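Local coordinates for protein glutaredoxin 2 (Salmonella enterica subsp. enterica serovar Typhimurium, PDB 3IR4) that probably catalyses glutathione-dependent thiol-disulfide exchange, and binds glutathione between a thioredoxin-like domain and an all-helical domain related to those of glutathione transferases, at residues Glu64-Val69 / Asp174-Phe179; Leu103-Phe108 / Gln123-Lys128; Ala40-Thr43 / Gln48-Val51. One frame throughout, in Å; residues are numbered along the deposited sequence.

How the contacts relate
All three contacts touch the same glutathione, contact 1 at one end and contacts 2 and 3 together at the other. Contact 1 holds its gamma-glutamyl end, contact 3 pairs with its central cysteinyl unit and reaches its glycyl carboxylate, and contact 2 brings Tyr124 and Lys128 to that same carboxylate. Contacts 1 and 2 lie on opposite sides of the chain's centre, with centres about 23 Å apart and nearest atoms about 9 Å apart. Contact 3 touches both: Glu64 OE2 is 3.6 Å from Met50 CE, and Tyr124 OH is 3.5 Å from Lys49 CE. Lys49 NZ and Lys128 NZ, 4.1 Å apart, gather round the glycyl carboxylate from the thioredoxin-like and helical domains respectively.

Contact 1. Residues Glu64-Val69 / Asp174-Phe179; sequences ESMDIV and DDIHLF. With GSH (glutathione), chain B; SO4 (sulfate ion), chain F.
The selenium of Met66, a selenomethionine, sits obliquely against the His177 imidazole, 4.3 Å from the ring centroid and 44° off its normal. Bends at chi2 and chi3 fold the Met66 chain back, and the same SE atom lies 3.6 Å from CG2 of Ile176. That methyl also meets Val69, whose CG2 faces it tip to tip at 4.1 Å. The contact joins helix 65-74 of the thioredoxin-like domain to helix 173-185 of the helical domain, the interdomain packing of a glutathione transferase-type fold; the short axes stay 11.9 Å apart, so side chains alone bridge them. At the start of helix 65-74, Ser65 receives the gamma-glutamyl carboxylate with two groups: its N donates to GSH O12 and its OG to GSH O11 (2.7 Å). A chi1 of 60° turns OG to the same side as the amide. Glu64, the N-cap residue, accepts the ligand's amino group, GSH N1, on OE1 at 2.8 Å. His177 is gripped at both nitrogens: ND1 pairs with Lys17, while NE2 donates in the ring plane to O3 (2.9 Å) of a sulfate, probably from the crystallisation liquor, that Arg85 also binds.

Contact 2. Residues Leu103-Phe108 / Gln123-Lys128; sequences LLLPRF and QYFIRK. With GSH (glutathione), chain B.
Phe125 swings its CG anti to the backbone N (chi1 -179°), which carries the ring out toward helix 101-108, and a chi2 of 81° sets its turn, with the CE2/CZ edge leading. CE2 stands 3.8 Å from the carbonyl oxygen of Leu105, which lies in the plane of the ring. Next to it, Leu105 CD2 touches CZ at 4.0 Å, the two side chains crossing at about a right angle. Phe108 meets Phe125 chiefly through CB, 4.1 Å from CE2; its own ring leads away, with Phe125 CZ near the ring plane, beyond the edge. One face of the Phe108 ring has Leu104 O 3.3 Å above its plane, offset toward the rim. This buried apolar contact pairs helices 101-108 and 119-133 within the C-terminal helical domain, which belongs to the glutathione transferase C-terminal clan, and His11 of the thioredoxin-like domain meets Phe125 edge-to-face. Helix 101-108 is kinked at Pro106, whose nitrogen makes no bond to the preceding turn. Nearby, Arg107 NH1 donates to a lone pair of Leu103 O at 2.9 Å, in the carbonyl plane, and its guanidinium is further held by Ser143 and Ile218. One turn apart on helix 119-133, Lys128 NZ donates to Tyr124 OH (3.1 Å) and lies 2.9 Å from GSH O32 of the glycyl carboxylate.

Contact 3. Residues Ala40-Thr43 / Gln48-Val51; sequences ATPT and QKMV. With GSH (glutathione), chain B.
Val51 meets the polar atoms of two flat groups, the amides on either side of the glutathione cysteinyl CA2. The cysteinyl residue is thereby held by its own N-H and C=O, in the manner of a short antiparallel strand: Val51 N donates to GSH O2 at an N-H...O angle of 158°, and GSH N2 donates to Val51 O at 2.9 Å. Val51 precedes Pro52, consistent with the cis-proline loop of the thioredoxin fold, where this backbone pairing to glutathione is a familiar feature. Helix 40-46 packs behind that loop through the aliphatic ring of Pro42, whose CB and CG lie on CA and CG of Lys49 (CG to Lys49 CA 3.9 Å), side by side with the start of the lysine chain. No hydrogen bond joins the two segments; Pro42 O and Gln48 O, both acceptors, approach to 3.3 Å, and Thr43 OG1 is bonded instead to Glu39 O. Met50 runs its side chain along the ligand, CG 3.7 Å from GSH O2. Lys49 is extended through chi3 and bends only at chi4 (-65°), which turns its amine toward the glycyl carboxylate. There NZ, also held by Tyr9 OH and Asn36 O, donates to GSH O32 at 2.7 Å.

Contact 1. Residues Glu64-Val69 / Asp174-Phe179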
loop_
_atom_site.group_PDB
_atom_site.type_symbol
_atom_site.label_atom_id
_atom_site.label_comp_id
_atom_site.label_asym_id
_atom_site.label_seq_id
_atom_site.Cartn_x
_atom_site.Cartn_y
_atom_site.Cartn_z
ATOM N N GLU A 64 -9.022 -8.159 -6.583
ATOM C CA GLU A 64 -7.624 -8.309 -7.005
ATOM C C GLU A 64 -7.005 -6.986 -7.427
ATOM O O GLU A 64 -7.323 -6.449 -8.493
ATOM C CB GLU A 64 -7.416 -9.366 -8.101
ATOM C CG GLU A 64 -7.844 -10.757 -7.687
ATOM C CD GLU A 64 -6.960 -11.377 -6.624
ATOM O OE1 GLU A 64 -5.820 -10.891 -6.397
ATOM O OE2 GLU A 64 -7.423 -12.402 -6.058
ATOM N N SER A 65 -6.120 -6.499 -6.580
ATOM C CA SER A 65 -5.471 -5.222 -6.816
ATOM C C SER A 65 -4.981 -4.985 -8.234
ATOM O O SER A 65 -5.278 -3.945 -8.808
ATOM C CB SER A 65 -4.323 -5.004 -5.828
ATOM O OG SER A 65 -3.357 -6.003 -5.937
HETATM N N MSE A 66 -4.264 -5.935 -8.803
HETATM C CA MSE A 66 -3.687 -5.668 -10.135
HETATM C C MSE A 66 -4.752 -5.705 -11.222
HETATM O O MSE A 66 -4.612 -5.026 -12.240
HETATM C CB MSE A 66 -2.527 -6.599 -10.421
HETATM C CG MSE A 66 -1.346 -6.453 -9.481
HETATM SE SE MSE A 66 -0.737 -4.628 -9.177
HETATM C CE MSE A 66 -0.245 -4.180 -10.975
ATOM N N ASP A 67 -5.797 -6.519 -11.038
ATOM C CA ASP A 67 -6.906 -6.505 -11.991
ATOM C C ASP A 67 -7.627 -5.164 -11.946
ATOM O O ASP A 67 -8.025 -4.650 -12.982
ATOM C CB ASP A 67 -7.867 -7.647 -11.753
ATOM C CG ASP A 67 -7.252 -9.001 -12.042
ATOM O OD1 ASP A 67 -6.144 -9.087 -12.629
ATOM O OD2 ASP A 67 -7.846 -10.013 -11.655
ATOM N N ILE A 68 -7.819 -4.611 -10.755
ATOM C CA ILE A 68 -8.411 -3.299 -10.604
ATOM C C ILE A 68 -7.509 -2.262 -11.282
ATOM O O ILE A 68 -7.985 -1.406 -12.007
ATOM C CB ILE A 68 -8.625 -2.975 -9.114
ATOM C CG1 ILE A 68 -9.635 -3.939 -8.500
ATOM C CG2 ILE A 68 -9.032 -1.519 -8.919
ATOM C CD1 ILE A 68 -9.670 -3.884 -6.990
ATOM N N VAL A 69 -6.213 -2.293 -10.991
ATOM C CA VAL A 69 -5.262 -1.355 -11.564
ATOM C C VAL A 69 -5.398 -1.317 -13.081
ATOM O O VAL A 69 -5.521 -0.267 -13.674
ATOM C CB VAL A 69 -3.817 -1.704 -11.125
ATOM C CG1 VAL A 69 -2.765 -1.000 -11.999
ATOM C CG2 VAL A 69 -3.606 -1.348 -9.631
ATOM N N ASP A 174 6.047 -1.656 -11.648
ATOM C CA ASP A 174 6.989 -1.532 -10.531
ATOM C C ASP A 174 6.625 -0.377 -9.619
ATOM O O ASP A 174 6.821 -0.462 -8.412
ATOM C CB ASP A 174 8.434 -1.392 -11.009
ATOM C CG ASP A 174 9.019 -2.687 -11.578
ATOM O OD1 ASP A 174 8.438 -3.773 -11.368
ATOM O OD2 ASP A 174 10.114 -2.584 -12.193
ATOM N N ASP A 175 6.099 0.714 -10.163
ATOM C CA ASP A 175 5.630 1.838 -9.347
ATOM C C ASP A 175 4.450 1.431 -8.473
ATOM O O ASP A 175 4.326 1.834 -7.315
ATOM C CB ASP A 175 5.242 3.025 -10.221
ATOM C CG ASP A 175 6.418 3.577 -10.964
ATOM O OD1 ASP A 175 7.279 4.178 -10.287
ATOM O OD2 ASP A 175 6.520 3.388 -12.190
ATOM N N ILE A 176 3.550 0.645 -9.068
ATOM C CA ILE A 176 2.376 0.159 -8.371
ATOM C C ILE A 176 2.804 -0.692 -7.169
ATOM O O ILE A 176 2.229 -0.601 -6.093
ATOM C CB ILE A 176 1.450 -0.630 -9.312
ATOM C CG1 ILE A 176 0.989 0.245 -10.498
ATOM C CG2 ILE A 176 0.289 -1.194 -8.531
ATOM C CD1 ILE A 176 0.127 1.452 -10.136
ATOM N N HIS A 177 3.819 -1.525 -7.330
ATOM C CA HIS A 177 4.289 -2.363 -6.221
ATOM C C HIS A 177 5.182 -1.613 -5.237
ATOM O O HIS A 177 5.182 -1.930 -4.042
ATOM C CB HIS A 177 4.990 -3.616 -6.746
ATOM C CG HIS A 177 4.084 -4.541 -7.460
ATOM N ND1 HIS A 177 2.970 -5.097 -6.875
ATOM C CD2 HIS A 177 4.099 -4.965 -8.743
ATOM C CE1 HIS A 177 2.362 -5.861 -7.765
ATOM N NE2 HIS A 177 3.027 -5.794 -8.905
ATOM N N LEU A 178 5.967 -0.651 -5.698
ATOM C CA LEU A 178 6.912 0.023 -4.823
ATOM C C LEU A 178 6.291 1.100 -3.925
ATOM O O LEU A 178 6.576 1.173 -2.725
ATOM C CB LEU A 178 8.046 0.654 -5.666
ATOM C CG LEU A 178 9.072 1.469 -4.915
ATOM C CD1 LEU A 178 9.809 0.601 -3.842
ATOM C CD2 LEU A 178 10.049 2.106 -5.886
ATOM N N PHE A 179 5.484 1.983 -4.498
ATOM C CA PHE A 179 4.936 3.075 -3.732
ATOM C C PHE A 179 4.212 2.642 -2.434
ATOM O O PHE A 179 4.455 3.245 -1.400
ATOM C CB PHE A 179 4.070 4.019 -4.564
ATOM C CG PHE A 179 3.428 5.090 -3.734
ATOM C CD1 PHE A 179 4.200 6.105 -3.169
ATOM C CD2 PHE A 179 2.089 5.028 -3.433
ATOM C CE1 PHE A 179 3.641 7.067 -2.389
ATOM C CE2 PHE A 179 1.509 6.009 -2.630
ATOM C CZ PHE A 179 2.291 7.018 -2.094
HETATM N N1 GSH B . -4.319 -10.893 -4.080
HETATM C CA1 GSH B . -5.053 -9.828 -3.384
HETATM C C1 GSH B . -4.944 -8.545 -4.163
HETATM O O11 GSH B . -3.932 -8.406 -4.903
HETATM O O12 GSH B . -5.835 -7.685 -4.028
HETATM C CB1 GSH B . -4.472 -9.679 -1.985
HETATM C CG1 GSH B . -5.355 -8.788 -1.112
HETATM C CD1 GSH B . -5.076 -8.896 0.372
HETATM O OE1 GSH B . -4.058 -9.658 0.812
HETATM N N2 GSH B . -5.795 -8.186 1.205
HETATM C CA2 GSH B . -5.768 -8.328 2.657
HETATM C C2 GSH B . -7.037 -8.951 3.137
HETATM O O2 GSH B . -8.180 -8.638 2.535
HETATM C CB2 GSH B . -5.543 -6.962 3.347
HETATM S SG2 GSH B . -3.936 -6.160 3.028
HETATM N N3 GSH B . -7.000 -9.750 4.173
HETATM C CA3 GSH B . -8.111 -10.599 4.523
HETATM C C3 GSH B . -8.608 -10.210 5.864
HETATM O O31 GSH B . -8.231 -9.101 6.356
HETATM O O32 GSH B . -9.393 -10.996 6.453
HETATM S S SO4 F . 2.852 -8.648 -11.351
HETATM O O1 SO4 F . 3.106 -8.699 -12.810
HETATM O O2 SO4 F . 4.186 -8.615 -10.718
HETATM O O3 SO4 F . 2.098 -7.421 -11.090
HETATM O O4 SO4 F . 2.158 -9.871 -10.972
#

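Contact 2. Residues Leu103-Phe108 / Gln123-Lys128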
loop_
_atom_site.group_PDB
_atom_site.type_symbol
_atom_site.label_atom_id
_atom_site.label_comp_id
_atom_site.label_asym_id
_atom_site.label_seq_id
_atom_site.Cartn_x
_atom_site.Cartn_y
_atom_site.Cartn_z
ATOM N N LEU A 103 8.369 -4.497 11.185
ATOM C CA LEU A 103 8.224 -3.080 11.474
ATOM C C LEU A 103 6.755 -2.641 11.347
ATOM O O LEU A 103 6.251 -1.864 12.162
ATOM C CB LEU A 103 9.083 -2.241 10.517
ATOM C CG LEU A 103 10.585 -2.265 10.738
ATOM C CD1 LEU A 103 11.271 -1.595 9.578
ATOM C CD2 LEU A 103 10.943 -1.559 12.092
ATOM N N LEU A 104 6.102 -3.058 10.284
ATOM C CA LEU A 104 4.793 -2.483 9.957
ATOM C C LEU A 104 3.622 -2.969 10.789
ATOM O O LEU A 104 2.843 -2.163 11.260
ATOM C CB LEU A 104 4.470 -2.644 8.453
ATOM C CG LEU A 104 5.441 -1.963 7.495
ATOM C CD1 LEU A 104 5.072 -2.324 6.038
ATOM C CD2 LEU A 104 5.464 -0.474 7.695
ATOM N N LEU A 105 3.467 -4.273 10.946
ATOM C CA LEU A 105 2.258 -4.782 11.592
ATOM C C LEU A 105 2.070 -4.272 13.018
ATOM O O LEU A 105 0.961 -3.870 13.372
ATOM C CB LEU A 105 2.186 -6.312 11.509
ATOM C CG LEU A 105 2.198 -6.929 10.090
ATOM C CD1 LEU A 105 2.164 -8.425 10.205
ATOM C CD2 LEU A 105 1.065 -6.413 9.215
ATOM N N PRO A 106 3.139 -4.255 13.843
ATOM C CA PRO A 106 2.923 -3.762 15.188
ATOM C C PRO A 106 2.525 -2.302 15.220
ATOM O O PRO A 106 1.828 -1.876 16.134
ATOM C CB PRO A 106 4.290 -3.985 15.865
ATOM C CG PRO A 106 4.940 -5.054 15.103
ATOM C CD PRO A 106 4.502 -4.802 13.683
ATOM N N ARG A 107 3.029 -1.525 14.260
ATOM C CA ARG A 107 2.707 -0.121 14.164
ATOM C C ARG A 107 1.304 0.109 13.612
ATOM O O ARG A 107 0.557 0.955 14.125
ATOM C CB ARG A 107 3.798 0.627 13.387
ATOM C CG ARG A 107 5.089 0.712 14.182
ATOM C CD ARG A 107 6.226 1.260 13.358
ATOM N NE ARG A 107 7.469 1.467 14.126
ATOM C CZ ARG A 107 8.248 0.483 14.555
ATOM N NH1 ARG A 107 8.002 -0.772 14.228
ATOM N NH2 ARG A 107 9.293 0.758 15.325
ATOM N N PHE A 108 0.908 -0.656 12.599
ATOM C CA PHE A 108 -0.466 -0.585 12.129
ATOM C C PHE A 108 -1.437 -0.801 13.305
ATOM O O PHE A 108 -2.409 -0.064 13.462
ATOM C CB PHE A 108 -0.763 -1.673 11.071
ATOM C CG PHE A 108 -0.044 -1.521 9.741
ATOM C CD1 PHE A 108 0.374 -0.308 9.225
ATOM C CD2 PHE A 108 0.088 -2.628 8.945
ATOM C CE1 PHE A 108 0.972 -0.237 7.968
ATOM C CE2 PHE A 108 0.673 -2.542 7.670
ATOM C CZ PHE A 108 1.107 -1.359 7.212
ATOM N N GLN A 123 -8.547 -5.500 17.966
ATOM C CA GLN A 123 -8.183 -6.766 18.582
ATOM C C GLN A 123 -8.138 -7.892 17.560
ATOM O O GLN A 123 -7.259 -8.783 17.602
ATOM C CB GLN A 123 -9.128 -7.122 19.720
ATOM C CG GLN A 123 -8.766 -8.456 20.382
ATOM C CD GLN A 123 -9.765 -8.845 21.425
ATOM O OE1 GLN A 123 -10.581 -9.734 21.207
ATOM N NE2 GLN A 123 -9.742 -8.161 22.537
ATOM N N TYR A 124 -9.125 -7.911 16.659
ATOM C CA TYR A 124 -9.198 -8.912 15.588
ATOM C C TYR A 124 -7.895 -8.937 14.782
ATOM O O TYR A 124 -7.327 -9.994 14.517
ATOM C CB TYR A 124 -10.383 -8.594 14.680
ATOM C CG TYR A 124 -10.510 -9.491 13.487
ATOM C CD1 TYR A 124 -9.880 -9.164 12.291
ATOM C CD2 TYR A 124 -11.310 -10.604 13.506
ATOM C CE1 TYR A 124 -10.006 -9.947 11.166
ATOM C CE2 TYR A 124 -11.414 -11.422 12.393
ATOM C CZ TYR A 124 -10.751 -11.081 11.217
ATOM O OH TYR A 124 -10.840 -11.818 10.043
ATOM N N PHE A 125 -7.414 -7.761 14.416
ATOM C CA PHE A 125 -6.166 -7.635 13.666
ATOM C C PHE A 125 -4.968 -8.151 14.447
ATOM O O PHE A 125 -4.170 -8.941 13.935
ATOM C CB PHE A 125 -5.965 -6.164 13.278
ATOM C CG PHE A 125 -4.705 -5.906 12.480
ATOM C CD1 PHE A 125 -4.674 -6.146 11.112
ATOM C CD2 PHE A 125 -3.555 -5.422 13.091
ATOM C CE1 PHE A 125 -3.549 -5.877 10.379
ATOM C CE2 PHE A 125 -2.410 -5.171 12.351
ATOM C CZ PHE A 125 -2.412 -5.404 10.999
ATOM N N ILE A 126 -4.844 -7.712 15.691
ATOM C CA ILE A 126 -3.722 -8.104 16.504
ATOM C C ILE A 126 -3.660 -9.631 16.642
ATOM O O ILE A 126 -2.611 -10.265 16.493
ATOM C CB ILE A 126 -3.837 -7.431 17.902
ATOM C CG1 ILE A 126 -3.656 -5.911 17.818
ATOM C CG2 ILE A 126 -2.825 -8.055 18.883
ATOM C CD1 ILE A 126 -4.149 -5.131 19.025
ATOM N N ARG A 127 -4.793 -10.211 16.999
ATOM C CA ARG A 127 -4.864 -11.642 17.242
ATOM C C ARG A 127 -4.469 -12.406 16.008
ATOM O O ARG A 127 -3.709 -13.383 16.085
ATOM C CB ARG A 127 -6.239 -12.066 17.739
ATOM C CG ARG A 127 -6.516 -11.530 19.105
ATOM C CD ARG A 127 -7.438 -12.318 19.877
ATOM N NE ARG A 127 -7.327 -11.989 21.284
ATOM C CZ ARG A 127 -8.250 -12.321 22.171
ATOM N NH1 ARG A 127 -9.325 -12.998 21.781
ATOM N NH2 ARG A 127 -8.107 -11.965 23.439
ATOM N N LYS A 128 -4.997 -12.020 14.860
ATOM C CA LYS A 128 -4.726 -12.725 13.624
ATOM C C LYS A 128 -3.256 -12.649 13.235
ATOM O O LYS A 128 -2.654 -13.653 12.877
ATOM C CB LYS A 128 -5.568 -12.122 12.515
ATOM C CG LYS A 128 -5.314 -12.735 11.170
ATOM C CD LYS A 128 -5.992 -12.003 10.082
ATOM C CE LYS A 128 -7.429 -12.238 10.126
ATOM N NZ LYS A 128 -7.994 -11.493 8.982
HETATM N N1 GSH B . -4.319 -10.893 -4.080
HETATM C CA1 GSH B . -5.053 -9.828 -3.384
HETATM C C1 GSH B . -4.944 -8.545 -4.163
HETATM O O11 GSH B . -3.932 -8.406 -4.903
HETATM O O12 GSH B . -5.835 -7.685 -4.028
HETATM C CB1 GSH B . -4.472 -9.679 -1.985
HETATM C CG1 GSH B . -5.355 -8.788 -1.112
HETATM C CD1 GSH B . -5.076 -8.896 0.372
HETATM O OE1 GSH B . -4.058 -9.658 0.812
HETATM N N2 GSH B . -5.795 -8.186 1.205
HETATM C CA2 GSH B . -5.768 -8.328 2.657
HETATM C C2 GSH B . -7.037 -8.951 3.137
HETATM O O2 GSH B . -8.180 -8.638 2.535
HETATM C CB2 GSH B . -5.543 -6.962 3.347
HETATM S SG2 GSH B . -3.936 -6.160 3.028
HETATM N N3 GSH B . -7.000 -9.750 4.173
HETATM C CA3 GSH B . -8.111 -10.599 4.523
HETATM C C3 GSH B . -8.608 -10.210 5.864
HETATM O O31 GSH B . -8.231 -9.101 6.356
HETATM O O32 GSH B . -9.393 -10.996 6.453
#

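Contact 3. Residues Ala40-Thr43 / Gln48-Val51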
loop_
_atom_site.group_PDB
_atom_site.type_symbol
_atom_site.label_atom_id
_atom_site.label_comp_id
_atom_site.label_asym_id
_atom_site.label_seq_id
_atom_site.Cartn_x
_atom_site.Cartn_y
_atom_site.Cartn_z
ATOM N N ALA A 40 -18.979 -9.945 6.832
ATOM C CA ALA A 40 -20.230 -9.931 6.077
ATOM C C ALA A 40 -20.238 -9.017 4.864
ATOM O O ALA A 40 -20.689 -9.419 3.804
ATOM C CB ALA A 40 -21.426 -9.618 7.012
ATOM N N THR A 41 -19.706 -7.802 4.972
ATOM C CA THR A 41 -19.794 -6.874 3.842
ATOM C C THR A 41 -19.043 -7.362 2.616
ATOM O O THR A 41 -19.605 -7.469 1.542
ATOM C CB THR A 41 -19.371 -5.473 4.242
ATOM O OG1 THR A 41 -20.194 -5.070 5.333
ATOM C CG2 THR A 41 -19.555 -4.511 3.071
ATOM N N PRO A 42 -17.748 -7.638 2.749
ATOM C CA PRO A 42 -17.068 -8.130 1.545
ATOM C C PRO A 42 -17.598 -9.489 1.057
ATOM O O PRO A 42 -17.613 -9.763 -0.144
ATOM C CB PRO A 42 -15.599 -8.238 1.994
ATOM C CG PRO A 42 -15.661 -8.338 3.476
ATOM C CD PRO A 42 -16.830 -7.524 3.891
ATOM N N THR A 43 -18.038 -10.344 1.969
ATOM C CA THR A 43 -18.596 -11.637 1.583
ATOM C C THR A 43 -19.855 -11.459 0.737
ATOM O O THR A 43 -20.053 -12.215 -0.213
ATOM C CB THR A 43 -18.857 -12.519 2.798
ATOM O OG1 THR A 43 -17.609 -12.766 3.442
ATOM C CG2 THR A 43 -19.456 -13.867 2.369
ATOM N N GLN A 48 -16.086 -13.727 -0.247
ATOM C CA GLN A 48 -15.001 -13.920 0.694
ATOM C C GLN A 48 -14.619 -12.584 1.327
ATOM O O GLN A 48 -14.953 -11.519 0.793
ATOM C CB GLN A 48 -13.756 -14.531 0.049
ATOM C CG GLN A 48 -13.084 -13.665 -1.022
ATOM C CD GLN A 48 -11.728 -14.218 -1.427
ATOM O OE1 GLN A 48 -10.915 -14.593 -0.575
ATOM N NE2 GLN A 48 -11.487 -14.285 -2.715
ATOM N N LYS A 49 -13.896 -12.641 2.451
ATOM C CA LYS A 49 -13.419 -11.449 3.127
ATOM C C LYS A 49 -12.049 -11.103 2.581
ATOM O O LYS A 49 -11.042 -11.674 2.993
ATOM C CB LYS A 49 -13.356 -11.712 4.633
ATOM C CG LYS A 49 -12.895 -10.512 5.442
ATOM C CD LYS A 49 -12.814 -10.832 6.925
ATOM C CE LYS A 49 -12.418 -9.640 7.806
ATOM N NZ LYS A 49 -11.042 -9.149 7.534
HETATM N N MSE A 50 -12.029 -10.195 1.614
HETATM C CA MSE A 50 -10.785 -9.731 0.999
HETATM C C MSE A 50 -11.019 -8.359 0.434
HETATM O O MSE A 50 -12.105 -8.086 -0.077
HETATM C CB MSE A 50 -10.317 -10.698 -0.104
HETATM C CG MSE A 50 -8.936 -10.379 -0.665
HETATM SE SE MSE A 50 -8.267 -11.671 -1.934
HETATM C CE MSE A 50 -9.482 -11.301 -3.379
ATOM N N VAL A 51 -9.995 -7.508 0.561
ATOM C CA VAL A 51 -9.996 -6.168 -0.023
ATOM C C VAL A 51 -8.644 -6.024 -0.744
ATOM O O VAL A 51 -7.674 -6.681 -0.376
ATOM C CB VAL A 51 -10.224 -5.073 1.012
ATOM C CG1 VAL A 51 -11.654 -5.121 1.531
ATOM C CG2 VAL A 51 -9.170 -5.135 2.130
HETATM N N1 GSH B . -4.319 -10.893 -4.080
HETATM C CA1 GSH B . -5.053 -9.828 -3.384
HETATM C C1 GSH B . -4.944 -8.545 -4.163
HETATM O O11 GSH B . -3.932 -8.406 -4.903
HETATM O O12 GSH B . -5.835 -7.685 -4.028
HETATM C CB1 GSH B . -4.472 -9.679 -1.985
HETATM C CG1 GSH B . -5.355 -8.788 -1.112
HETATM C CD1 GSH B . -5.076 -8.896 0.372
HETATM O OE1 GSH B . -4.058 -9.658 0.812
HETATM N N2 GSH B . -5.795 -8.186 1.205
HETATM C CA2 GSH B . -5.768 -8.328 2.657
HETATM C C2 GSH B . -7.037 -8.951 3.137
HETATM O O2 GSH B . -8.180 -8.638 2.535
HETATM C CB2 GSH B . -5.543 -6.962 3.347
HETATM S SG2 GSH B . -3.936 -6.160 3.028
HETATM N N3 GSH B . -7.000 -9.750 4.173
HETATM C CA3 GSH B . -8.111 -10.599 4.523
HETATM C C3 GSH B . -8.608 -10.210 5.864
HETATM O O31 GSH B . -8.231 -9.101 6.356
HETATM O O32 GSH B . -9.393 -10.996 6.453
#